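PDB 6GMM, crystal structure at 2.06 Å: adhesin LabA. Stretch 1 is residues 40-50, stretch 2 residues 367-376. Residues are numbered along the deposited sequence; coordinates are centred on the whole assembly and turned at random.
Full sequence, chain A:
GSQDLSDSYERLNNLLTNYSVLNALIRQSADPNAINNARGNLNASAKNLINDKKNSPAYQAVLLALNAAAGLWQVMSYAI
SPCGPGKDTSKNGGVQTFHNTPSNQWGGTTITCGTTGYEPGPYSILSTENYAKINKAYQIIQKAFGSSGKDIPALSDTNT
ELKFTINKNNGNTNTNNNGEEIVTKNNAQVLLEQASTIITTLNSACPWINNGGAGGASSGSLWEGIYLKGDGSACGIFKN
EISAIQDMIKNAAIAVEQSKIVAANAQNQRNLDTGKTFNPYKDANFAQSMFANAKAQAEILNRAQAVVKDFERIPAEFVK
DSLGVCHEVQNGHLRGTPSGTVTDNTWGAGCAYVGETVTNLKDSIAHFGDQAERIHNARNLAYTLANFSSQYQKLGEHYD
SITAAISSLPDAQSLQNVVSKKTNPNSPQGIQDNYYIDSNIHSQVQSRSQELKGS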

ATOM      1  N   GLY A  40     -20.947  -2.615 -10.572  1.00 25.77           N
ATOM      2  CA  GLY A  40     -21.283  -3.485  -9.447  1.00 26.65           C
ATOM      3  C   GLY A  40     -20.031  -4.105  -8.851  1.00 32.44           C
ATOM      4  O   GLY A  40     -19.908  -4.201  -7.620  1.00 34.00           O
ATOM      5  N   ASN A  41     -19.048  -4.467  -9.719  1.00 28.70           N
ATOM      6  CA  ASN A  41     -17.753  -5.004  -9.253  1.00 27.15           C
ATOM      7  C   ASN A  41     -16.971  -3.979  -8.424  1.00 29.02           C
ATOM      8  O   ASN A  41     -16.296  -4.366  -7.476  1.00 26.88           O
ATOM      9  CB  ASN A  41     -16.864  -5.410 -10.422  1.00 23.84           C
ATOM     10  CG  ASN A  41     -17.203  -6.687 -11.115  1.00 35.27           C
ATOM     11  OD1 ASN A  41     -17.897  -7.566 -10.591  1.00 25.19           O
ATOM     12  ND2 ASN A  41     -16.657  -6.827 -12.316  1.00 24.36           N
ATOM     13  N   LEU A  42     -16.967  -2.695  -8.856  1.00 26.31           N
ATOM     14  CA  LEU A  42     -16.228  -1.636  -8.169  1.00 25.30           C
ATOM     15  C   LEU A  42     -16.854  -1.325  -6.835  1.00 31.60           C
ATOM     16  O   LEU A  42     -16.127  -1.149  -5.860  1.00 31.21           O
ATOM     17  CB  LEU A  42     -16.131  -0.347  -8.994  1.00 24.76           C
ATOM     18  CG  LEU A  42     -15.150  -0.306 -10.150  1.00 27.32           C
ATOM     19  CD1 LEU A  42     -15.289   1.020 -10.931  1.00 27.30           C
ATOM     20  CD2 LEU A  42     -13.727  -0.483  -9.676  1.00 23.71           C
ATOM     21  N   ASN A  43     -18.193  -1.258  -6.785  1.00 29.17           N
ATOM     22  CA  ASN A  43     -18.945  -0.973  -5.552  1.00 29.82           C
ATOM     23  C   ASN A  43     -18.671  -2.065  -4.513  1.00 35.34           C
ATOM     24  O   ASN A  43     -18.419  -1.737  -3.340  1.00 37.91           O
ATOM     25  CB  ASN A  43     -20.452  -0.835  -5.867  1.00 32.78           C
ATOM     26  CG  ASN A  43     -21.315  -0.651  -4.652  1.00 59.96           C
ATOM     27  OD1 ASN A  43     -21.831  -1.625  -4.067  1.00 53.93           O
ATOM     28  ND2 ASN A  43     -21.466   0.602  -4.231  1.00 49.44           N
ATOM     29  N   ALA A  44     -18.645  -3.343  -4.945  1.00 30.96           N
ATOM     30  CA  ALA A  44     -18.348  -4.491  -4.078  1.00 31.92           C
ATOM     31  C   ALA A  44     -16.903  -4.446  -3.580  1.00 34.82           C
ATOM     32  O   ALA A  44     -16.698  -4.511  -2.371  1.00 35.93           O
ATOM     33  CB  ALA A  44     -18.630  -5.810  -4.790  1.00 33.34           C
ATOM     34  N   SER A  45     -15.907  -4.270  -4.475  1.00 29.44           N
ATOM     35  CA  SER A  45     -14.513  -4.173  -4.010  1.00 27.45           C
ATOM     36  C   SER A  45     -14.205  -2.888  -3.222  1.00 31.54           C
ATOM     37  O   SER A  45     -13.287  -2.904  -2.388  1.00 31.19           O
ATOM     38  CB  SER A  45     -13.516  -4.372  -5.145  1.00 28.78           C
ATOM     39  OG  SER A  45     -13.741  -3.471  -6.213  1.00 32.62           O
ATOM     40  N   ALA A  46     -14.976  -1.802  -3.435  1.00 27.90           N
ATOM     41  CA  ALA A  46     -14.802  -0.547  -2.682  1.00 27.31           C
ATOM     42  C   ALA A  46     -15.140  -0.843  -1.242  1.00 31.60           C
ATOM     43  O   ALA A  46     -14.289  -0.677  -0.367  1.00 30.87           O
ATOM     44  CB  ALA A  46     -15.739   0.529  -3.209  1.00 28.85           C
ATOM     45  N   LYS A  47     -16.363  -1.361  -1.006  1.00 28.91           N
ATOM     46  CA  LYS A  47     -16.859  -1.775   0.306  1.00 29.10           C
ATOM     47  C   LYS A  47     -15.899  -2.792   0.916  1.00 32.79           C
ATOM     48  O   LYS A  47     -15.647  -2.728   2.098  1.00 32.56           O
ATOM     49  CB  LYS A  47     -18.261  -2.397   0.183  1.00 33.08           C
ATOM     50  CG  LYS A  47     -19.389  -1.408  -0.104  1.00 43.48           C
ATOM     51  CD  LYS A  47     -20.669  -2.156  -0.471  1.00 55.37           C
ATOM     52  CE  LYS A  47     -21.933  -1.364  -0.220  1.00 67.93           C
ATOM     53  NZ  LYS A  47     -22.233  -0.412  -1.320  1.00 78.40           N
ATOM     54  N   ASN A  48     -15.322  -3.699   0.114  1.00 30.54           N
ATOM     55  CA  ASN A  48     -14.375  -4.669   0.654  1.00 30.87           C
ATOM     56  C   ASN A  48     -13.057  -4.025   1.100  1.00 34.38           C
ATOM     57  O   ASN A  48     -12.419  -4.544   2.014  1.00 35.93           O
ATOM     58  CB  ASN A  48     -14.139  -5.812  -0.318  1.00 35.28           C
ATOM     59  CG  ASN A  48     -15.051  -6.983  -0.044  1.00 68.88           C
ATOM     60  OD1 ASN A  48     -14.667  -7.946   0.631  1.00 62.41           O
ATOM     61  ND2 ASN A  48     -16.289  -6.910  -0.525  1.00 65.70           N
ATOM     62  N   LEU A  49     -12.665  -2.883   0.493  1.00 27.18           N
ATOM     63  CA  LEU A  49     -11.430  -2.192   0.888  1.00 24.59           C
ATOM     64  C   LEU A  49     -11.608  -1.253   2.089  1.00 27.10           C
ATOM     65  O   LEU A  49     -10.833  -1.311   3.030  1.00 26.05           O
ATOM     66  CB  LEU A  49     -10.815  -1.443  -0.310  1.00 22.80           C
ATOM     67  CG  LEU A  49     -10.017  -2.290  -1.303  1.00 25.33           C
ATOM     68  CD1 LEU A  49      -9.912  -1.591  -2.669  1.00 23.68           C
ATOM     69  CD2 LEU A  49      -8.624  -2.644  -0.776  1.00 24.00           C
ATOM     70  N   ILE A  50     -12.639  -0.415   2.077  1.00 24.10           N
ATOM     71  CA  ILE A  50     -12.831   0.598   3.105  1.00 24.27           C
ATOM     72  C   ILE A  50     -13.875   0.228   4.207  1.00 29.33           C
ATOM     73  O   ILE A  50     -14.003   0.977   5.168  1.00 27.49           O
ATOM     74  CB  ILE A  50     -13.151   1.957   2.405  1.00 27.78           C
ATOM     75  CG1 ILE A  50     -14.496   1.905   1.641  1.00 29.02           C
ATOM     76  CG2 ILE A  50     -11.983   2.389   1.492  1.00 26.69           C
ATOM     77  CD1 ILE A  50     -15.275   3.196   1.528  1.00 36.04           C
ATOM     78  N   HIS A 367      -6.294 -13.246  -1.491  1.00 40.63           N
ATOM     79  CA  HIS A 367      -7.745 -13.424  -1.545  1.00 42.05           C
ATOM     80  C   HIS A 367      -8.425 -12.321  -2.339  1.00 40.82           C
ATOM     81  O   HIS A 367      -9.595 -12.471  -2.680  1.00 40.46           O
ATOM     82  CB  HIS A 367      -8.356 -13.540  -0.148  1.00 44.97           C
ATOM     83  CG  HIS A 367      -8.185 -14.896   0.469  1.00 51.65           C
ATOM     84  ND1 HIS A 367      -7.201 -15.141   1.424  1.00 53.76           N
ATOM     85  CD2 HIS A 367      -8.888 -16.039   0.261  1.00 56.29           C
ATOM     86  CE1 HIS A 367      -7.337 -16.414   1.764  1.00 55.47           C
ATOM     87  NE2 HIS A 367      -8.342 -16.997   1.098  1.00 57.27           N
ATOM     88  N   PHE A 368      -7.703 -11.220  -2.637  1.00 33.12           N
ATOM     89  CA  PHE A 368      -8.246 -10.108  -3.431  1.00 30.92           C
ATOM     90  C   PHE A 368      -8.040 -10.278  -4.965  1.00 33.81           C
ATOM     91  O   PHE A 368      -8.376  -9.361  -5.736  1.00 30.44           O
ATOM     92  CB  PHE A 368      -7.663  -8.776  -2.956  1.00 30.57           C
ATOM     93  CG  PHE A 368      -8.655  -7.645  -2.991  1.00 31.36           C
ATOM     94  CD1 PHE A 368      -9.705  -7.590  -2.081  1.00 35.68           C
ATOM     95  CD2 PHE A 368      -8.508  -6.601  -3.892  1.00 32.79           C
ATOM     96  CE1 PHE A 368     -10.606  -6.518  -2.088  1.00 36.32           C
ATOM     97  CE2 PHE A 368      -9.409  -5.529  -3.901  1.00 35.31           C
ATOM     98  CZ  PHE A 368     -10.459  -5.500  -3.008  1.00 33.92           C
ATOM     99  N   GLY A 369      -7.505 -11.448  -5.359  1.00 31.31           N
ATOM    100  CA  GLY A 369      -7.160 -11.839  -6.723  1.00 32.14           C
ATOM    101  C   GLY A 369      -8.202 -11.551  -7.784  1.00 35.91           C
ATOM    102  O   GLY A 369      -7.941 -10.776  -8.717  1.00 34.15           O
ATOM    103  N   ASP A 370      -9.396 -12.173  -7.627  1.00 34.49           N
ATOM    104  CA  ASP A 370     -10.557 -12.035  -8.520  1.00 34.89           C
ATOM    105  C   ASP A 370     -10.926 -10.552  -8.666  1.00 36.38           C
ATOM    106  O   ASP A 370     -10.963 -10.027  -9.786  1.00 36.78           O
ATOM    107  CB  ASP A 370     -11.772 -12.804  -7.944  1.00 38.82           C
ATOM    108  CG  ASP A 370     -11.700 -14.323  -7.972  1.00 54.02           C
ATOM    109  OD1 ASP A 370     -10.731 -14.868  -8.559  1.00 54.72           O
ATOM    110  OD2 ASP A 370     -12.640 -14.973  -7.438  1.00 61.31           O
ATOM    111  N   GLN A 371     -11.145  -9.882  -7.516  1.00 28.77           N
ATOM    112  CA  GLN A 371     -11.510  -8.476  -7.391  1.00 27.69           C
ATOM    113  C   GLN A 371     -10.521  -7.549  -8.083  1.00 29.41           C
ATOM    114  O   GLN A 371     -10.932  -6.551  -8.671  1.00 25.69           O
ATOM    115  CB  GLN A 371     -11.623  -8.093  -5.890  1.00 28.61           C
ATOM    116  CG  GLN A 371     -12.982  -8.464  -5.312  1.00 40.64           C
ATOM    117  CD  GLN A 371     -13.083  -8.317  -3.821  1.00 54.34           C
ATOM    118  OE1 GLN A 371     -13.800  -7.454  -3.304  1.00 50.29           O
ATOM    119  NE2 GLN A 371     -12.443  -9.222  -3.100  1.00 44.51           N
ATOM    120  N   ALA A 372      -9.214  -7.876  -7.991  1.00 28.22           N
ATOM    121  CA  ALA A 372      -8.141  -7.052  -8.548  1.00 27.69           C
ATOM    122  C   ALA A 372      -8.219  -7.012 -10.054  1.00 33.15           C
ATOM    123  O   ALA A 372      -8.081  -5.934 -10.622  1.00 33.50           O
ATOM    124  CB  ALA A 372      -6.781  -7.550  -8.088  1.00 28.18           C
ATOM    125  N   GLU A 373      -8.468  -8.173 -10.699  1.00 30.56           N
ATOM    126  CA  GLU A 373      -8.616  -8.293 -12.150  1.00 30.92           C
ATOM    127  C   GLU A 373      -9.817  -7.451 -12.628  1.00 31.29           C
ATOM    128  O   GLU A 373      -9.661  -6.673 -13.564  1.00 32.29           O
ATOM    129  CB  GLU A 373      -8.801  -9.770 -12.557  1.00 33.60           C
ATOM    130  N   ARG A 374     -10.982  -7.557 -11.941  1.00 23.93           N
ATOM    131  CA  ARG A 374     -12.204  -6.806 -12.262  1.00 23.07           C
ATOM    132  C   ARG A 374     -11.986  -5.290 -12.149  1.00 25.70           C
ATOM    133  O   ARG A 374     -12.604  -4.529 -12.872  1.00 24.72           O
ATOM    134  CB  ARG A 374     -13.350  -7.248 -11.348  1.00 22.68           C
ATOM    135  CG  ARG A 374     -13.749  -8.716 -11.563  1.00 35.64           C
ATOM    136  CD  ARG A 374     -14.834  -9.144 -10.597  1.00 47.23           C
ATOM    137  NE  ARG A 374     -15.025 -10.594 -10.554  1.00 59.65           N
ATOM    138  CZ  ARG A 374     -15.077 -11.303  -9.428  1.00 79.85           C
ATOM    139  NH1 ARG A 374     -15.257 -12.617  -9.471  1.00 68.79           N
ATOM    140  NH2 ARG A 374     -14.947 -10.703  -8.248  1.00 64.89           N
ATOM    141  N   ILE A 375     -11.093  -4.858 -11.246  1.00 22.20           N
ATOM    142  CA  ILE A 375     -10.739  -3.442 -11.034  1.00 21.84           C
ATOM    143  C   ILE A 375     -10.020  -2.910 -12.278  1.00 26.17           C
ATOM    144  O   ILE A 375     -10.370  -1.840 -12.781  1.00 25.37           O
ATOM    145  CB  ILE A 375      -9.904  -3.263  -9.712  1.00 23.32           C
ATOM    146  CG1 ILE A 375     -10.807  -3.364  -8.468  1.00 23.46           C
ATOM    147  CG2 ILE A 375      -9.058  -1.961  -9.703  1.00 22.47           C
ATOM    148  CD1 ILE A 375     -10.053  -3.568  -7.131  1.00 26.91           C
ATOM    149  N   HIS A 376      -9.024  -3.665 -12.777  1.00 24.65           N
ATOM    150  CA  HIS A 376      -8.265  -3.258 -13.953  1.00 25.44           C
ATOM    151  C   HIS A 376      -9.203  -3.168 -15.146  1.00 31.00           C
ATOM    152  O   HIS A 376      -9.259  -2.127 -15.822  1.00 29.89           O
ATOM    153  CB  HIS A 376      -7.068  -4.204 -14.174  1.00 27.08           C
ATOM    154  CG  HIS A 376      -6.167  -4.281 -12.965  1.00 31.26           C
ATOM    155  ND1 HIS A 376      -5.708  -3.136 -12.329  1.00 32.69           N
ATOM    156  CD2 HIS A 376      -5.671  -5.361 -12.314  1.00 33.90           C
ATOM    157  CE1 HIS A 376      -4.956  -3.556 -11.317  1.00 32.53           C
ATOM    158  NE2 HIS A 376      -4.920  -4.883 -11.255  1.00 33.35           N
TER
HETATM  159  O   HOH W   1     -13.831  -5.513  -8.214  1.00 12.34           O
HETATM  160  O   HOH W   2     -15.481  -7.401  -7.446  1.00 15.99           O
HETATM  161  O   HOH W   3     -15.135  -4.982 -13.779  1.00 17.44           O

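What brings two segments more than three hundred residues apart into contact? Each contributes a helix, and the two axes approach to 9.4 Å with their N-to-C directions 132° apart, closer to antiparallel than to parallel. Asn41, Ser45 and Asn48, at spacings of four and three, lie along one side of the first helix and point their CA-to-CB bonds toward the second stretch. Facing them are Phe368, Gln371, Arg374 and Ile375. About 411 Å² is buried, both sides summed, and no direct hydrogen bond crosses; packing and bridging waters make the join.

How does a serine come to sit at the centre? The CA atoms of Ser45 and Gln371 are 6.2 Å apart, and the small serine side chain leaves room for larger neighbours. Its chi1 is p, at 55°, which places OG 3.7 Å from Ile375 CG1; this hydroxyl is hydrogen-bonded elsewhere in the structure, so its polarity is satisfied despite burial. Gln371 leaves its backbone sideways, but chi1 m and chi2 t extend the chain until its end reaches the first helix. There OE1 lies 3.4 Å from Ser45 CA and also 3.4 Å from Asn48 CB, so the amide end packs against carbon atoms. Asn48 turns its own amide back to its helix: with chi1 at -94°, between wells, ND2 donates to Ala44 O at 3.1 Å, a nearly straight bond that leaves CB to meet Gln371.

Where is the apolar packing? It lies with Phe368, just before the second helix, and with Ile375 farther along it. Phe368 has an off-well chi1 of -143° and projects its ring to the first helix, where CZ comes 3.7 Å from Leu49 CG. Asn48 CB and Ser45 O approach the ring edge, with CB 4.0 Å from CE1 and O 3.9 Å from CZ. Leu49 starts sideways, but its m,t conformation brings its end nearer to the ring. Leu42 and Ile375 behave alike: both are buried, both leave sideways with m,t side chains, and their ends converge more loosely, Leu42 CD2 standing 4.3 Å from Ile375 CG1. Branched aliphatic side chains suit these positions because they fill space without needing polar partners.

How is the more open, polar part joined? Asn41 and Arg374 point toward each other, and Asn41 ND2 packs 3.4 Å from Arg374 CD, against the aliphatic part of the long side chain. With chi1 m and chi2 and chi3 t, that part is extended. Water completes the link. Water 3 accepts from Asn41 ND2 at 2.8 Å and donates to Arg374 O at 2.7 Å, while water 1 donates to Asn41 O at 2.8 Å and to Gln371 O at 3.1 Å. Water 2 donates to Asn41 O at 3.1 Å and weakly accepts from Arg374 NH2 at 3.4 Å. Asparagine suits this place: its amide can serve a water while its short side chain lies against the arginine.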